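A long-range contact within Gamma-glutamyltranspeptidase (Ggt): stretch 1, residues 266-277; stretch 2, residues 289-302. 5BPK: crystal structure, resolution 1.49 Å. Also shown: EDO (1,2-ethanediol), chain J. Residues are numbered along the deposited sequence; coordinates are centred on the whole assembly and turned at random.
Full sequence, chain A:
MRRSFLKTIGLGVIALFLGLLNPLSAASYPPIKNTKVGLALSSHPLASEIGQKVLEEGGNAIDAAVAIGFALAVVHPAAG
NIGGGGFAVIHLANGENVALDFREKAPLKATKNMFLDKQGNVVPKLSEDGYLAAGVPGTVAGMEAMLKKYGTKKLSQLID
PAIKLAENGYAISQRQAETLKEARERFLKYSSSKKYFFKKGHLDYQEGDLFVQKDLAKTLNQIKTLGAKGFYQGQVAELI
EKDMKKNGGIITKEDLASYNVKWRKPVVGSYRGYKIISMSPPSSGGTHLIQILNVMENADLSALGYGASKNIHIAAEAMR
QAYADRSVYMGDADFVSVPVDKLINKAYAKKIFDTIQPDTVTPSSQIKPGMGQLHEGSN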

# COMPACT_ATOMS: atom_id res chain seq x y z
N PRO A 266 -3.02 -6.46 -14.68
CA PRO A 266 -3.45 -6.73 -13.32
C PRO A 266 -3.78 -8.20 -13.15
O PRO A 266 -3.98 -8.91 -14.13
CB PRO A 266 -4.73 -5.89 -13.17
CG PRO A 266 -5.22 -5.67 -14.52
CD PRO A 266 -4.07 -5.80 -15.48
N VAL A 267 -3.82 -8.65 -11.90
CA VAL A 267 -4.39 -9.94 -11.61
C VAL A 267 -5.91 -9.75 -11.49
O VAL A 267 -6.39 -8.79 -10.88
CB VAL A 267 -3.76 -10.60 -10.36
CG1 VAL A 267 -3.94 -9.76 -9.11
CG2 VAL A 267 -4.32 -12.00 -10.16
N VAL A 268 -6.64 -10.66 -12.14
CA VAL A 268 -8.09 -10.55 -12.29
C VAL A 268 -8.75 -11.82 -11.80
O VAL A 268 -8.28 -12.93 -12.07
CB VAL A 268 -8.48 -10.26 -13.76
CG1 VAL A 268 -10.01 -10.23 -13.94
CG2 VAL A 268 -7.85 -8.95 -14.21
N GLY A 269 -9.82 -11.65 -11.05
CA GLY A 269 -10.65 -12.75 -10.58
C GLY A 269 -12.11 -12.39 -10.56
O GLY A 269 -12.51 -11.32 -11.02
N SER A 270 -12.92 -13.30 -10.04
CA SER A 270 -14.35 -13.09 -9.89
C SER A 270 -14.80 -13.52 -8.50
O SER A 270 -14.26 -14.48 -7.92
CB SER A 270 -15.14 -13.86 -10.95
OG SER A 270 -14.94 -15.26 -10.84
N TYR A 271 -15.78 -12.79 -7.97
CA TYR A 271 -16.40 -13.12 -6.70
C TYR A 271 -17.89 -12.80 -6.79
O TYR A 271 -18.29 -11.64 -6.87
CB TYR A 271 -15.74 -12.35 -5.57
CG TYR A 271 -16.18 -12.74 -4.18
CD1 TYR A 271 -15.88 -14.00 -3.67
CD2 TYR A 271 -16.83 -11.84 -3.36
CE1 TYR A 271 -16.27 -14.35 -2.39
CE2 TYR A 271 -17.20 -12.17 -2.08
CZ TYR A 271 -16.91 -13.44 -1.59
OH TYR A 271 -17.28 -13.79 -0.31
N ARG A 272 -18.71 -13.85 -6.81
CA ARG A 272 -20.17 -13.71 -6.81
C ARG A 272 -20.72 -12.73 -7.85
O ARG A 272 -21.60 -11.92 -7.56
CB ARG A 272 -20.67 -13.33 -5.40
CG ARG A 272 -20.08 -14.24 -4.30
CD ARG A 272 -20.86 -14.13 -3.01
NE ARG A 272 -20.09 -14.62 -1.88
CZ ARG A 272 -19.93 -15.90 -1.54
NH1 ARG A 272 -20.52 -16.88 -2.23
NH2 ARG A 272 -19.18 -16.20 -0.49
N GLY A 273 -20.18 -12.81 -9.07
CA GLY A 273 -20.67 -12.01 -10.18
C GLY A 273 -19.97 -10.67 -10.38
O GLY A 273 -20.30 -9.94 -11.31
N TYR A 274 -19.04 -10.35 -9.48
CA TYR A 274 -18.22 -9.14 -9.58
C TYR A 274 -16.80 -9.48 -10.04
O TYR A 274 -16.27 -10.55 -9.69
CB TYR A 274 -18.13 -8.42 -8.23
CG TYR A 274 -19.45 -7.92 -7.70
CD1 TYR A 274 -20.29 -8.76 -6.95
CD2 TYR A 274 -19.87 -6.61 -7.92
CE1 TYR A 274 -21.51 -8.30 -6.45
CE2 TYR A 274 -21.10 -6.15 -7.42
CZ TYR A 274 -21.91 -7.00 -6.69
OH TYR A 274 -23.11 -6.55 -6.20
N LYS A 275 -16.18 -8.57 -10.79
CA LYS A 275 -14.81 -8.77 -11.27
C LYS A 275 -13.87 -8.03 -10.33
O LYS A 275 -14.10 -6.87 -9.99
CB LYS A 275 -14.65 -8.25 -12.70
CG LYS A 275 -13.33 -8.61 -13.35
CD LYS A 275 -13.18 -7.95 -14.72
CE LYS A 275 -14.00 -8.65 -15.78
NZ LYS A 275 -13.71 -8.11 -17.15
N ILE A 276 -12.84 -8.74 -9.88
CA ILE A 276 -11.83 -8.19 -8.97
C ILE A 276 -10.58 -7.88 -9.80
O ILE A 276 -10.04 -8.78 -10.45
CB ILE A 276 -11.45 -9.21 -7.86
CG1 ILE A 276 -12.69 -9.78 -7.15
CG2 ILE A 276 -10.49 -8.55 -6.85
CD1 ILE A 276 -13.57 -8.73 -6.47
N ILE A 277 -10.16 -6.62 -9.79
CA ILE A 277 -8.96 -6.15 -10.50
C ILE A 277 -7.97 -5.67 -9.45
O ILE A 277 -8.24 -4.70 -8.75
CB ILE A 277 -9.27 -4.96 -11.46
CG1 ILE A 277 -10.45 -5.31 -12.38
CG2 ILE A 277 -8.02 -4.54 -12.27
CD1 ILE A 277 -10.16 -6.39 -13.39
N LEU A 289 -5.48 -11.87 -2.39
CA LEU A 289 -6.82 -11.31 -2.24
C LEU A 289 -7.81 -12.17 -3.01
O LEU A 289 -8.81 -12.61 -2.47
CB LEU A 289 -6.86 -9.88 -2.78
CG LEU A 289 -8.23 -9.25 -2.99
CD1 LEU A 289 -8.99 -9.23 -1.68
CD2 LEU A 289 -8.06 -7.85 -3.60
N ILE A 290 -7.47 -12.47 -4.26
CA ILE A 290 -8.36 -13.24 -5.13
C ILE A 290 -8.44 -14.70 -4.68
O ILE A 290 -9.51 -15.30 -4.68
CB ILE A 290 -7.89 -13.12 -6.61
CG1 ILE A 290 -8.23 -11.71 -7.12
CG2 ILE A 290 -8.52 -14.20 -7.51
CD1 ILE A 290 -7.50 -11.32 -8.37
N GLN A 291 -7.29 -15.26 -4.28
CA GLN A 291 -7.22 -16.60 -3.71
C GLN A 291 -8.16 -16.77 -2.51
O GLN A 291 -8.93 -17.73 -2.44
CB GLN A 291 -5.77 -16.91 -3.29
CG GLN A 291 -5.54 -18.29 -2.65
CD GLN A 291 -4.09 -18.51 -2.24
OE1 GLN A 291 -3.25 -17.61 -2.33
NE2 GLN A 291 -3.80 -19.72 -1.78
N ILE A 292 -8.11 -15.83 -1.56
CA ILE A 292 -8.87 -15.93 -0.31
C ILE A 292 -10.38 -15.77 -0.60
O ILE A 292 -11.21 -16.54 -0.11
CB ILE A 292 -8.37 -14.92 0.74
CG1 ILE A 292 -6.95 -15.27 1.19
CG2 ILE A 292 -9.27 -14.92 1.96
CD1 ILE A 292 -6.20 -14.10 1.82
N LEU A 293 -10.72 -14.79 -1.41
CA LEU A 293 -12.09 -14.65 -1.92
C LEU A 293 -12.59 -15.92 -2.61
O LEU A 293 -13.74 -16.33 -2.42
CB LEU A 293 -12.22 -13.44 -2.86
CG LEU A 293 -12.21 -12.07 -2.16
CD1 LEU A 293 -12.17 -10.92 -3.16
CD2 LEU A 293 -13.41 -11.88 -1.22
N ASN A 294 -11.74 -16.53 -3.44
CA ASN A 294 -12.11 -17.78 -4.12
C ASN A 294 -12.49 -18.85 -3.12
O ASN A 294 -13.44 -19.58 -3.35
CB ASN A 294 -11.00 -18.35 -5.01
CG ASN A 294 -10.78 -17.57 -6.30
OD1 ASN A 294 -11.65 -16.83 -6.77
ND2 ASN A 294 -9.62 -17.79 -6.91
N VAL A 295 -11.71 -18.99 -2.04
CA VAL A 295 -12.01 -19.99 -1.01
C VAL A 295 -13.38 -19.67 -0.39
O VAL A 295 -14.25 -20.54 -0.29
CB VAL A 295 -10.92 -20.08 0.10
CG1 VAL A 295 -11.32 -21.09 1.18
CG2 VAL A 295 -9.57 -20.46 -0.49
N MET A 296 -13.55 -18.42 0.01
CA MET A 296 -14.76 -17.93 0.67
C MET A 296 -16.02 -18.11 -0.20
O MET A 296 -17.12 -18.33 0.32
CB MET A 296 -14.60 -16.46 1.02
CG MET A 296 -13.58 -16.21 2.14
SD MET A 296 -13.07 -14.49 2.33
CE MET A 296 -14.66 -13.65 2.47
N GLU A 297 -15.84 -18.00 -1.52
CA GLU A 297 -16.96 -18.09 -2.48
C GLU A 297 -17.71 -19.42 -2.37
O GLU A 297 -18.89 -19.51 -2.75
CB GLU A 297 -16.46 -17.89 -3.91
CG GLU A 297 -17.54 -17.49 -4.89
CD GLU A 297 -17.02 -17.29 -6.32
OE1 GLU A 297 -16.10 -18.02 -6.77
OE2 GLU A 297 -17.57 -16.41 -7.01
N ASN A 298 -17.03 -20.45 -1.87
CA ASN A 298 -17.65 -21.76 -1.69
C ASN A 298 -18.69 -21.84 -0.58
O ASN A 298 -19.42 -22.84 -0.48
CB ASN A 298 -16.58 -22.83 -1.48
CG ASN A 298 -15.78 -23.09 -2.74
OD1 ASN A 298 -16.24 -23.81 -3.64
ND2 ASN A 298 -14.58 -22.51 -2.82
N ALA A 299 -18.76 -20.80 0.25
CA ALA A 299 -19.74 -20.73 1.31
C ALA A 299 -20.73 -19.60 1.05
O ALA A 299 -20.37 -18.58 0.46
CB ALA A 299 -19.03 -20.51 2.65
N ASP A 300 -21.98 -19.78 1.47
CA ASP A 300 -22.95 -18.68 1.48
C ASP A 300 -22.74 -17.86 2.75
O ASP A 300 -23.40 -18.06 3.76
CB ASP A 300 -24.39 -19.21 1.41
CG ASP A 300 -25.43 -18.10 1.37
OD1 ASP A 300 -25.04 -16.91 1.27
OD2 ASP A 300 -26.63 -18.41 1.44
N LEU A 301 -21.81 -16.92 2.68
CA LEU A 301 -21.50 -16.11 3.86
C LEU A 301 -22.68 -15.22 4.26
O LEU A 301 -22.90 -15.00 5.45
CB LEU A 301 -20.25 -15.28 3.62
CG LEU A 301 -18.95 -16.02 3.32
CD1 LEU A 301 -17.86 -14.99 3.13
CD2 LEU A 301 -18.54 -17.03 4.41
N SER A 302 -23.46 -14.75 3.29
CA SER A 302 -24.58 -13.85 3.58
C SER A 302 -25.60 -14.47 4.55
O SER A 302 -26.27 -13.75 5.28
CB SER A 302 -25.29 -13.42 2.30
OG SER A 302 -26.11 -14.46 1.78
C1 EDO J . -23.69 -9.00 -11.15
O1 EDO J . -24.07 -7.73 -11.70
C2 EDO J . -23.22 -8.82 -9.71
O2 EDO J . -23.80 -9.84 -8.88
O HOH W 1 -11.46 -15.62 -9.32
O HOH W 2 -17.07 -16.42 -9.63

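Residues 267-271 and 274-277 form a β-hairpin, closed by a type I' turn from Y271 to Y274, that packs against a helix that includes residues 289 onward. The first strand runs at 25° to the helix.

Apolar packing holds the helix to the hairpin. The CA-to-CB bond of I290 points toward the hairpin, and I290 CD1 lies 3.7 Å from V267 CG2. I290 CD1 also lies 3.6 Å from G269 N. G269 leaves room here: a CB on it would fall 2.6 Å from I290 CG2, a clash. From the second strand, I276 CG2 approaches I290 CG1 at 3.9 Å and L289 CD2 at 4.1 Å. I276 CG1 lies 4.2 Å from L293 CD1.

The Y271 ring makes a CH-pi contact. L293 CD2 sits 3.7 Å from the Y271 ring centroid and only 6° off the normal, so the methyl lies squarely over the face. The ring hydroxyl reaches further along stretch 2, with Y271 OH 3.8 Å from M296 CE and 3.7 Å from L301 CD1.

Polar contacts cluster at R272. R272 N donates to E297 OE2 at 2.8 Å. The angle of 175° is nearly linear, so the hydrogen bond is well aligned. The guanidinium meets backbone carbonyls around the type I turn from M296 to A299. R272 NH2 donates to A299 O at 2.8 Å, and weakly to M296 O at 3.1 Å. R272 NH1 adds weak bonds to E297 O at 3.1 Å and A299 O at 3.2 Å. Within stretch 1, R272 NH2 also donates to Y271 OH at 3.1 Å, which ties the two side chains together.

Two waters bridge the stretches at S270. Water 1 accepts from S270 N and donates to N294 OD1, both at 2.8 Å. Water 2 joins S270 OG to E297 OE2, each 2.7 Å from its oxygen.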